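CdiI immunity protein (PDB 5E3E) binds the RNase A-like CDI toxin made by the same bacterium and probably neutralises it, protecting the cell that produces both proteins. Local coordinates at residues Lys6-Ser11 / Lys49-Tyr54; Tyr12-Tyr17 / Asn71-Ser76; Glu64-Leu69 / Tyr77-Glu82. All coordinates share one frame; numbering follows the deposited sequence.

Contact 1. Residues Lys6-Ser11 / Lys49-Tyr54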
loop_
_atom_site.group_PDB
_atom_site.type_symbol
_atom_site.label_atom_id
_atom_site.label_comp_id
_atom_site.label_asym_id
_atom_site.label_seq_id
_atom_site.Cartn_x
_atom_site.Cartn_y
_atom_site.Cartn_z
ATOM N N LYS A 6 11.842 8.810 -6.328
ATOM C CA LYS A 6 12.092 8.675 -7.778
ATOM C C LYS A 6 11.119 7.782 -8.546
ATOM O O LYS A 6 10.943 7.982 -9.756
ATOM C CB LYS A 6 13.513 8.195 -8.024
ATOM C CG LYS A 6 14.570 9.092 -7.380
ATOM C CD LYS A 6 14.499 10.564 -7.766
ATOM C CE LYS A 6 15.618 11.370 -7.098
ATOM N NZ LYS A 6 15.565 12.792 -7.491
ATOM N N TYR A 7 10.462 6.852 -7.819
ATOM C CA TYR A 7 9.394 6.039 -8.356
ATOM C C TYR A 7 8.033 6.312 -7.686
ATOM O O TYR A 7 7.349 5.390 -7.230
ATOM C CB TYR A 7 9.748 4.544 -8.279
ATOM C CG TYR A 7 10.897 4.157 -9.184
ATOM C CD1 TYR A 7 12.224 4.379 -8.792
ATOM C CD2 TYR A 7 10.672 3.578 -10.417
ATOM C CE1 TYR A 7 13.269 3.995 -9.617
ATOM C CE2 TYR A 7 11.725 3.196 -11.268
ATOM C CZ TYR A 7 13.021 3.449 -10.862
ATOM O OH TYR A 7 14.045 3.034 -11.709
ATOM N N PRO A 8 7.578 7.564 -7.723
ATOM C CA PRO A 8 6.349 7.820 -6.979
ATOM C C PRO A 8 5.103 7.187 -7.605
ATOM O O PRO A 8 4.143 6.939 -6.896
ATOM C CB PRO A 8 6.252 9.351 -6.981
ATOM C CG PRO A 8 6.961 9.762 -8.217
ATOM C CD PRO A 8 8.118 8.790 -8.318
ATOM N N TYR A 9 5.080 7.008 -8.921
ATOM C CA TYR A 9 3.859 6.534 -9.587
ATOM C C TYR A 9 3.585 5.054 -9.306
ATOM O O TYR A 9 2.468 4.658 -9.011
ATOM C CB TYR A 9 3.847 6.883 -11.101
ATOM C CG TYR A 9 3.815 8.363 -11.291
ATOM C CD1 TYR A 9 2.616 9.046 -11.222
ATOM C CD2 TYR A 9 4.992 9.120 -11.363
ATOM C CE1 TYR A 9 2.567 10.419 -11.299
ATOM C CE2 TYR A 9 4.948 10.519 -11.431
ATOM C CZ TYR A 9 3.717 11.150 -11.375
ATOM O OH TYR A 9 3.599 12.532 -11.427
ATOM N N LEU A 10 4.617 4.251 -9.390
ATOM C CA LEU A 10 4.531 2.851 -8.980
ATOM C C LEU A 10 4.374 2.716 -7.484
ATOM O O LEU A 10 3.637 1.852 -7.023
ATOM C CB LEU A 10 5.748 2.050 -9.437
ATOM C CG LEU A 10 5.610 1.335 -10.747
ATOM C CD1 LEU A 10 6.940 0.668 -11.070
ATOM C CD2 LEU A 10 4.467 0.301 -10.706
ATOM N N SER A 11 5.038 3.567 -6.711
ATOM C CA SER A 11 4.846 3.525 -5.247
ATOM C C SER A 11 3.361 3.780 -4.906
ATOM O O SER A 11 2.815 3.138 -4.041
ATOM C CB SER A 11 5.720 4.523 -4.532
ATOM O OG SER A 11 7.075 4.182 -4.766
ATOM N N LYS A 49 3.109 3.794 -16.146
ATOM C CA LYS A 49 3.600 2.923 -17.206
ATOM C C LYS A 49 5.060 3.264 -17.530
ATOM O O LYS A 49 5.860 2.367 -17.781
ATOM C CB LYS A 49 2.705 3.026 -18.441
ATOM C CG LYS A 49 1.388 2.284 -18.209
ATOM C CD LYS A 49 0.307 2.585 -19.238
ATOM C CE LYS A 49 0.687 2.137 -20.600
ATOM N NZ LYS A 49 -0.347 2.624 -21.556
ATOM N N ALA A 50 5.394 4.548 -17.557
ATOM C CA ALA A 50 6.800 4.942 -17.843
ATOM C C ALA A 50 7.748 4.345 -16.818
ATOM O O ALA A 50 8.820 3.868 -17.189
ATOM C CB ALA A 50 6.954 6.448 -17.901
ATOM N N GLU A 51 7.351 4.342 -15.546
ATOM C CA GLU A 51 8.169 3.702 -14.492
ATOM C C GLU A 51 8.303 2.182 -14.680
ATOM O O GLU A 51 9.375 1.635 -14.523
ATOM C CB GLU A 51 7.630 4.017 -13.094
ATOM C CG GLU A 51 7.802 5.468 -12.722
ATOM C CD GLU A 51 7.429 5.776 -11.262
ATOM O OE1 GLU A 51 7.125 4.841 -10.493
ATOM O OE2 GLU A 51 7.438 6.973 -10.920
ATOM N N ILE A 52 7.217 1.500 -15.051
ATOM C CA ILE A 52 7.327 0.102 -15.418
ATOM C C ILE A 52 8.387 -0.080 -16.505
ATOM O O ILE A 52 9.187 -1.009 -16.442
ATOM C CB ILE A 52 5.984 -0.482 -15.879
ATOM C CG1 ILE A 52 5.035 -0.544 -14.701
ATOM C CG2 ILE A 52 6.220 -1.825 -16.590
ATOM C CD1 ILE A 52 3.670 -1.190 -14.982
ATOM N N ASP A 53 8.387 0.790 -17.516
ATOM C CA ASP A 53 9.326 0.622 -18.600
ATOM C C ASP A 53 10.764 0.827 -18.133
ATOM O O ASP A 53 11.663 0.122 -18.603
ATOM C CB ASP A 53 9.017 1.594 -19.737
ATOM C CG ASP A 53 7.984 1.070 -20.678
ATOM O OD1 ASP A 53 7.940 -0.169 -20.876
ATOM O OD2 ASP A 53 7.293 1.908 -21.274
ATOM N N TYR A 54 10.978 1.760 -17.205
ATOM C CA TYR A 54 12.335 1.979 -16.660
ATOM C C TYR A 54 12.825 0.705 -15.968
ATOM O O TYR A 54 14.017 0.370 -16.042
ATOM C CB TYR A 54 12.397 3.141 -15.674
ATOM C CG TYR A 54 12.501 4.479 -16.363
ATOM C CD1 TYR A 54 13.649 4.806 -17.098
ATOM C CD2 TYR A 54 11.508 5.429 -16.242
ATOM C CE1 TYR A 54 13.763 6.028 -17.743
ATOM C CE2 TYR A 54 11.607 6.651 -16.866
ATOM C CZ TYR A 54 12.759 6.947 -17.615
ATOM O OH TYR A 54 12.849 8.153 -18.273
#

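Contact 2. Residues Tyr12-Tyr17 / Asn71-Ser76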
loop_
_atom_site.group_PDB
_atom_site.type_symbol
_atom_site.label_atom_id
_atom_site.label_comp_id
_atom_site.label_asym_id
_atom_site.label_seq_id
_atom_site.Cartn_x
_atom_site.Cartn_y
_atom_site.Cartn_z
ATOM N N TYR A 12 2.725 4.717 -5.619
ATOM C CA TYR A 12 1.325 5.043 -5.393
ATOM C C TYR A 12 0.417 3.848 -5.712
ATOM O O TYR A 12 -0.399 3.474 -4.863
ATOM C CB TYR A 12 0.911 6.260 -6.224
ATOM C CG TYR A 12 -0.540 6.629 -6.097
ATOM C CD1 TYR A 12 -1.049 7.135 -4.904
ATOM C CD2 TYR A 12 -1.400 6.443 -7.138
ATOM C CE1 TYR A 12 -2.388 7.478 -4.775
ATOM C CE2 TYR A 12 -2.740 6.758 -7.017
ATOM C CZ TYR A 12 -3.241 7.294 -5.849
ATOM O OH TYR A 12 -4.600 7.641 -5.738
ATOM N N LEU A 13 0.559 3.251 -6.909
ATOM C CA LEU A 13 -0.171 2.029 -7.220
ATOM C C LEU A 13 0.033 0.948 -6.150
ATOM O O LEU A 13 -0.910 0.341 -5.692
ATOM C CB LEU A 13 0.240 1.448 -8.562
ATOM C CG LEU A 13 -0.393 0.144 -9.028
ATOM C CD1 LEU A 13 -1.912 0.332 -9.243
ATOM C CD2 LEU A 13 0.296 -0.308 -10.310
ATOM N N LEU A 14 1.279 0.694 -5.794
ATOM C CA LEU A 14 1.616 -0.472 -5.015
ATOM C C LEU A 14 1.320 -0.290 -3.527
ATOM O O LEU A 14 1.041 -1.276 -2.846
ATOM C CB LEU A 14 3.081 -0.878 -5.247
ATOM C CG LEU A 14 3.399 -1.355 -6.670
ATOM C CD1 LEU A 14 4.847 -1.789 -6.846
ATOM C CD2 LEU A 14 2.456 -2.426 -7.163
ATOM N N ARG A 15 1.301 0.952 -3.064
ATOM C CA ARG A 15 1.033 1.233 -1.667
ATOM C C ARG A 15 -0.378 1.663 -1.377
ATOM O O ARG A 15 -0.882 1.338 -0.301
ATOM C CB ARG A 15 1.998 2.243 -1.099
ATOM C CG ARG A 15 3.423 1.800 -1.186
ATOM C CD ARG A 15 4.340 2.852 -0.613
ATOM N NE ARG A 15 5.762 2.495 -0.710
ATOM C CZ ARG A 15 6.756 3.220 -0.181
ATOM N NH1 ARG A 15 6.521 4.356 0.485
ATOM N NH2 ARG A 15 8.009 2.837 -0.350
ATOM N N CYS A 16 -1.028 2.389 -2.279
ATOM C CA CYS A 16 -2.363 2.882 -2.006
ATOM C C CYS A 16 -3.415 1.927 -2.559
ATOM O O CYS A 16 -4.509 1.831 -1.981
ATOM C CB CYS A 16 -2.588 4.287 -2.539
ATOM S SG CYS A 16 -1.696 5.553 -1.608
ATOM N N TYR A 17 -3.155 1.325 -3.728
ATOM C CA TYR A 17 -4.106 0.408 -4.308
ATOM C C TYR A 17 -3.811 -0.996 -3.827
ATOM O O TYR A 17 -4.718 -1.629 -3.287
ATOM C CB TYR A 17 -4.148 0.495 -5.849
ATOM C CG TYR A 17 -4.987 1.676 -6.295
ATOM C CD1 TYR A 17 -4.465 2.959 -6.336
ATOM C CD2 TYR A 17 -6.352 1.491 -6.622
ATOM C CE1 TYR A 17 -5.261 4.031 -6.690
ATOM C CE2 TYR A 17 -7.136 2.541 -7.014
ATOM C CZ TYR A 17 -6.595 3.810 -7.048
ATOM O OH TYR A 17 -7.399 4.866 -7.414
ATOM N N ASN A 71 9.396 -5.322 -1.484
ATOM C CA ASN A 71 9.983 -4.758 -0.285
ATOM C C ASN A 71 10.319 -3.284 -0.336
ATOM O O ASN A 71 10.011 -2.562 0.605
ATOM C CB ASN A 71 11.202 -5.572 0.103
ATOM C CG ASN A 71 10.849 -7.034 0.300
ATOM O OD1 ASN A 71 9.806 -7.347 0.891
ATOM N ND2 ASN A 71 11.641 -7.932 -0.287
ATOM N N LYS A 72 10.865 -2.806 -1.448
ATOM C CA LYS A 72 11.250 -1.398 -1.530
ATOM C C LYS A 72 10.048 -0.538 -1.878
ATOM O O LYS A 72 9.693 0.361 -1.123
ATOM C CB LYS A 72 12.389 -1.214 -2.530
ATOM C CG LYS A 72 13.607 -2.044 -2.163
ATOM C CD LYS A 72 14.818 -1.779 -3.040
ATOM C CE LYS A 72 16.048 -2.484 -2.505
ATOM N NZ LYS A 72 16.965 -2.891 -3.607
ATOM N N LEU A 73 9.381 -0.856 -2.975
ATOM C CA LEU A 73 8.101 -0.167 -3.299
ATOM C C LEU A 73 6.931 -0.630 -2.404
ATOM O O LEU A 73 5.934 0.052 -2.290
ATOM C CB LEU A 73 7.762 -0.330 -4.781
ATOM C CG LEU A 73 8.793 0.217 -5.771
ATOM C CD1 LEU A 73 8.418 -0.120 -7.193
ATOM C CD2 LEU A 73 8.946 1.726 -5.681
ATOM N N ASP A 74 7.106 -1.785 -1.750
ATOM C CA ASP A 74 6.250 -2.267 -0.674
ATOM C C ASP A 74 4.842 -2.665 -1.094
ATOM O O ASP A 74 3.880 -2.382 -0.345
ATOM C CB ASP A 74 6.158 -1.281 0.475
ATOM C CG ASP A 74 5.759 -1.973 1.800
ATOM O OD1 ASP A 74 6.115 -3.174 2.001
ATOM O OD2 ASP A 74 5.069 -1.326 2.652
ATOM N N CYS A 75 4.731 -3.331 -2.245
ATOM C CA CYS A 75 3.467 -3.949 -2.690
ATOM C C CYS A 75 2.975 -4.974 -1.652
ATOM O O CYS A 75 3.767 -5.798 -1.203
ATOM C CB CYS A 75 3.699 -4.679 -4.007
ATOM S SG CYS A 75 2.208 -5.387 -4.746
ATOM N N SER A 76 1.682 -4.946 -1.287
ATOM C CA SER A 76 1.134 -5.958 -0.313
ATOM C C SER A 76 0.643 -7.229 -1.001
ATOM O O SER A 76 0.544 -8.275 -0.361
ATOM C CB SER A 76 -0.042 -5.384 0.493
ATOM O OG SER A 76 0.378 -4.286 1.273
HETATM O O HOH W 1 1.356 -2.016 -0.095
#

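Contact 3. Residues Glu64-Leu69 / Tyr77-Glu82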
loop_
_atom_site.group_PDB
_atom_site.type_symbol
_atom_site.label_atom_id
_atom_site.label_comp_id
_atom_site.label_asym_id
_atom_site.label_seq_id
_atom_site.Cartn_x
_atom_site.Cartn_y
_atom_site.Cartn_z
ATOM N N GLU A 64 16.090 -9.651 -7.718
ATOM C CA GLU A 64 16.281 -8.217 -7.475
ATOM C C GLU A 64 15.018 -7.436 -7.808
ATOM O O GLU A 64 14.620 -6.562 -7.058
ATOM C CB GLU A 64 17.503 -7.663 -8.221
ATOM C CG GLU A 64 18.807 -8.334 -7.820
ATOM C CD GLU A 64 20.026 -7.975 -8.694
ATOM O OE1 GLU A 64 20.067 -6.883 -9.306
ATOM O OE2 GLU A 64 20.953 -8.805 -8.737
ATOM N N LEU A 65 14.372 -7.747 -8.921
ATOM C CA LEU A 65 13.134 -7.066 -9.279
ATOM C C LEU A 65 12.070 -7.382 -8.264
ATOM O O LEU A 65 11.307 -6.489 -7.882
ATOM C CB LEU A 65 12.676 -7.406 -10.695
ATOM C CG LEU A 65 11.462 -6.640 -11.214
ATOM C CD1 LEU A 65 11.613 -5.135 -11.026
ATOM C CD2 LEU A 65 11.272 -7.037 -12.679
ATOM N N GLN A 66 12.029 -8.611 -7.757
ATOM C CA GLN A 66 11.011 -8.928 -6.740
ATOM C C GLN A 66 11.246 -8.168 -5.454
ATOM O O GLN A 66 10.317 -7.717 -4.828
ATOM C CB GLN A 66 10.935 -10.439 -6.445
ATOM C CG GLN A 66 9.803 -10.863 -5.525
ATOM C CD GLN A 66 9.799 -12.364 -5.274
ATOM O OE1 GLN A 66 9.624 -13.193 -6.199
ATOM N NE2 GLN A 66 9.984 -12.726 -4.025
ATOM N N ASP A 67 12.493 -8.013 -5.053
ATOM C CA ASP A 67 12.791 -7.227 -3.849
ATOM C C ASP A 67 12.364 -5.775 -4.041
ATOM O O ASP A 67 11.800 -5.168 -3.142
ATOM C CB ASP A 67 14.298 -7.268 -3.579
ATOM C CG ASP A 67 14.670 -6.662 -2.281
ATOM O OD1 ASP A 67 14.002 -6.950 -1.281
ATOM O OD2 ASP A 67 15.709 -5.954 -2.243
ATOM N N ILE A 68 12.554 -5.244 -5.243
ATOM C CA ILE A 68 12.133 -3.885 -5.525
ATOM C C ILE A 68 10.610 -3.737 -5.381
ATOM O O ILE A 68 10.127 -2.819 -4.715
ATOM C CB ILE A 68 12.583 -3.461 -6.942
ATOM C CG1 ILE A 68 14.123 -3.203 -6.940
ATOM C CG2 ILE A 68 11.872 -2.216 -7.409
ATOM C CD1 ILE A 68 14.784 -3.322 -8.282
ATOM N N LEU A 69 9.876 -4.617 -6.037
ATOM C CA LEU A 69 8.393 -4.496 -6.038
ATOM C C LEU A 69 7.759 -4.772 -4.683
ATOM O O LEU A 69 6.922 -3.993 -4.219
ATOM C CB LEU A 69 7.753 -5.370 -7.107
ATOM C CG LEU A 69 8.241 -5.145 -8.539
ATOM C CD1 LEU A 69 7.514 -6.088 -9.485
ATOM C CD2 LEU A 69 8.024 -3.720 -9.001
ATOM N N TYR A 77 0.357 -7.166 -2.302
ATOM C CA TYR A 77 -0.108 -8.321 -3.055
ATOM C C TYR A 77 1.041 -9.236 -3.441
ATOM O O TYR A 77 2.034 -8.781 -4.049
ATOM C CB TYR A 77 -0.859 -7.846 -4.294
ATOM C CG TYR A 77 -1.130 -8.914 -5.323
ATOM C CD1 TYR A 77 -1.683 -10.150 -4.947
ATOM C CD2 TYR A 77 -0.855 -8.695 -6.674
ATOM C CE1 TYR A 77 -1.952 -11.135 -5.898
ATOM C CE2 TYR A 77 -1.111 -9.675 -7.615
ATOM C CZ TYR A 77 -1.660 -10.872 -7.234
ATOM O OH TYR A 77 -1.930 -11.832 -8.221
ATOM N N TYR A 78 0.968 -10.500 -2.985
ATOM C CA TYR A 78 2.030 -11.473 -3.257
ATOM C C TYR A 78 1.802 -12.090 -4.656
ATOM O O TYR A 78 1.365 -13.252 -4.817
ATOM C CB TYR A 78 2.083 -12.537 -2.168
ATOM C CG TYR A 78 3.304 -13.384 -2.278
ATOM C CD1 TYR A 78 4.535 -12.837 -2.008
ATOM C CD2 TYR A 78 3.235 -14.711 -2.730
ATOM C CE1 TYR A 78 5.687 -13.592 -2.120
ATOM C CE2 TYR A 78 4.394 -15.471 -2.888
ATOM C CZ TYR A 78 5.612 -14.898 -2.537
ATOM O OH TYR A 78 6.795 -15.580 -2.654
ATOM N N TYR A 79 2.083 -11.280 -5.670
ATOM C CA TYR A 79 1.917 -11.671 -7.078
ATOM C C TYR A 79 2.677 -12.946 -7.492
ATOM O O TYR A 79 2.215 -13.639 -8.402
ATOM C CB TYR A 79 2.243 -10.488 -8.019
ATOM C CG TYR A 79 3.683 -10.072 -7.942
ATOM C CD1 TYR A 79 4.676 -10.725 -8.681
ATOM C CD2 TYR A 79 4.054 -9.050 -7.091
ATOM C CE1 TYR A 79 6.036 -10.375 -8.532
ATOM C CE2 TYR A 79 5.393 -8.695 -6.929
ATOM C CZ TYR A 79 6.376 -9.350 -7.673
ATOM O OH TYR A 79 7.723 -8.981 -7.549
ATOM N N PRO A 80 3.793 -13.324 -6.793
ATOM C CA PRO A 80 4.439 -14.572 -7.267
ATOM C C PRO A 80 3.532 -15.820 -7.172
ATOM O O PRO A 80 3.798 -16.827 -7.835
ATOM C CB PRO A 80 5.684 -14.680 -6.375
ATOM C CG PRO A 80 6.004 -13.279 -6.066
ATOM C CD PRO A 80 4.660 -12.671 -5.797
ATOM N N ASN A 81 2.437 -15.763 -6.431
ATOM C CA ASN A 81 1.567 -16.942 -6.394
ATOM C C ASN A 81 0.725 -17.077 -7.635
ATOM O O ASN A 81 0.219 -18.171 -7.903
ATOM C CB ASN A 81 0.797 -17.036 -5.074
ATOM C CG ASN A 81 1.640 -17.712 -3.969
ATOM O OD1 ASN A 81 2.630 -18.426 -4.245
ATOM N ND2 ASN A 81 1.261 -17.500 -2.729
ATOM N N GLU A 82 0.601 -16.003 -8.413
ATOM C CA GLU A 82 -0.099 -16.030 -9.696
ATOM C C GLU A 82 0.809 -15.857 -10.904
ATOM O O GLU A 82 0.332 -16.019 -12.017
ATOM C CB GLU A 82 -1.166 -14.950 -9.744
ATOM C CG GLU A 82 -2.466 -15.372 -9.070
ATOM C CD GLU A 82 -2.357 -15.428 -7.584
ATOM O OE1 GLU A 82 -2.294 -16.537 -7.027
ATOM O OE2 GLU A 82 -2.316 -14.364 -6.964
HETATM O O HOH W 2 9.139 -14.811 -2.425
#

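Contact 1. Residues Lys6-Ser11 / Lys49-Tyr54
Glu51 reaches from helix 42-56 to the start of helix 8-17, and nearly everything here meets its side chain. Its CB packs against Leu10 CD1 at 4.0 Å, and its CG lies 4.1 Å from Tyr7 CD2. With CG anti to the carbonyl carbon (chi1 -68°) and the chain extended beyond it, the carboxylate arrives at the first helical turn, where Glu51 CD comes within 3.5 Å of Tyr7 CA. Tyr7 is the N-cap, so the amides that follow it lack an acceptor one turn back, and the carboxylate supplies one from another helix. Glu51 OE2 accepts from Tyr9 N at 3.1 Å, on its syn side and tilted out of the carboxylate plane. Glu51 OE1 takes Leu10 N at 2.8 Å from well above that plane, in a nearly straight bond (N-H...O 167°). Buried at this amide-rich helix end, the group is probably stabilised in its ionised form. Apolar atoms fill in around it: Pro8 CD sits 3.2 Å from Glu51 OE2, and the Tyr9 ring presents its CD2 edge to the same oxygen. Next to it, Leu10 CD2 meets Ile52 CG1 at 4.1 Å, the two side chains crossing at about a right angle, while Ile52 also packs on Leu90 and Ile93 of helix 86-96.

Contact 2. Residues Tyr12-Tyr17 / Asn71-Ser76
Arg15 NE donates to Leu73 O at 2.9 Å, the carbonyl oxygen lying almost exactly in the guanidinium plane (N-H...O 164°). Seen from the carbonyl, NE stands above its plane. A second bond runs from Arg15 NH2 to Lys72 O at 3.1 Å, more bent at the hydrogen but within the carbonyl plane of Lys72. Chi1 (-59°) sets Arg15 CG beside the backbone N, where it passes 3.3 Å from Leu73 O; the extended chain beyond carries NE on to the same oxygen. Two successive carbonyls where the chain comes off helix 62-72 thus line the edge of one guanidinium, and the pair of bonds fixes its rotation. NH1 turns to the toxin, forming a salt bridge with Glu65 of that chain.

Leu14 works one residue earlier, with apolar atoms. Its CD1 branch touches Leu73 CB at 3.9 Å, and its CD2 branch lies 3.8 Å from Cys75 SG. Beside it a water lies within bonding distance of Leu14 O (2.9 Å), Asp74 O and Ser76 OG, a link between the segments that it may not make to all of them at once. Asp74, with positive phi (69°), is the first residue after the helix to leave helical geometry; its carboxylate makes salt bridges to Lys26 and Arg92 of the toxin chain, so this helix end belongs to the toxin-binding surface. Within the immunity protein, Leu73 packs on Ile3 of helix 3-6 and on Leu10 and Ser11 of helix 8-17, while farther along helix 8-17 Tyr17 touches Thr32 and Thr39 of helix 29-39.

Contact 3. Residues Glu64-Leu69 / Tyr77-Glu82
Tyr79 pushes its phenol end against Gln66 and Leu69, one turn apart on helix 62-72, and this van der Waals packing makes up most of the contact. Tyr79 OH lies 3.4 Å from Gln66 CA and 3.5 Å from Leu69 CD1, with Leu69 CB close by. The Leu69 branch also reaches Tyr79 CZ at 3.9 Å, the two side chains crossing at about a right angle. Gln66, extended beyond CG, crosses obliquely and brings its OE1 to 3.6 Å from Pro80 CG, the amide plane standing perpendicular to the Tyr79 ring.

Polar links across the contact are indirect. A water accepts from Gln66 NE2 at 2.8 Å and is also bonded to Tyr78 OH, lying in the plane of that ring. The Tyr79 hydroxyl, pressed among carbons on this side, is satisfied by a hydrogen bond with Ser86 OG.

Within 77-82, ring packing and one side-chain bond hold the turn. Pro80 CD sits 3.7 Å above the centre of the Tyr78 ring, and the same carbon lies over one face of the Tyr79 ring, offset toward its rim. Tyr79 N, which closes the inverse gamma turn centred on Tyr78 by a weak bond to Tyr77 O, stands over the centre of the Tyr77 ring. Tyr77 OH donates at 2.9 Å to the anti lone pair of Glu82 OE2, tying the two ends of the segment.

Tyr78 packs on Arg80 of the toxin chain. Tyr79 stacks on Trp89 and Leu69 packs on Leu90, so the Tyr79 side chain, from the 3-10 turn at 79-81, sits between helix 62-72 and helix 86-96.

From the N terminus, helix 8-17 supplies the first partner of two contacts. Contact 1 closes a loop of 37 residues when helix 42-56 returns to residues 6-11. Contact 2, opened at residues 12-17 before that closure, stays open until residues 71-76, so the two cross. Contact 3 opens at residues 64-69, inside the span of contact 2, and closes just beyond it at residues 77-82, crossing it in turn; contacts 1 and 3 follow in series. Leu73 of contact 2 packs against Tyr7 of contact 1, and Leu69 of contact 3 probably bonds through its backbone to Cys75. Together they join helices 8-17, 42-56 and 62-72 to the loop leading to helix 86-96.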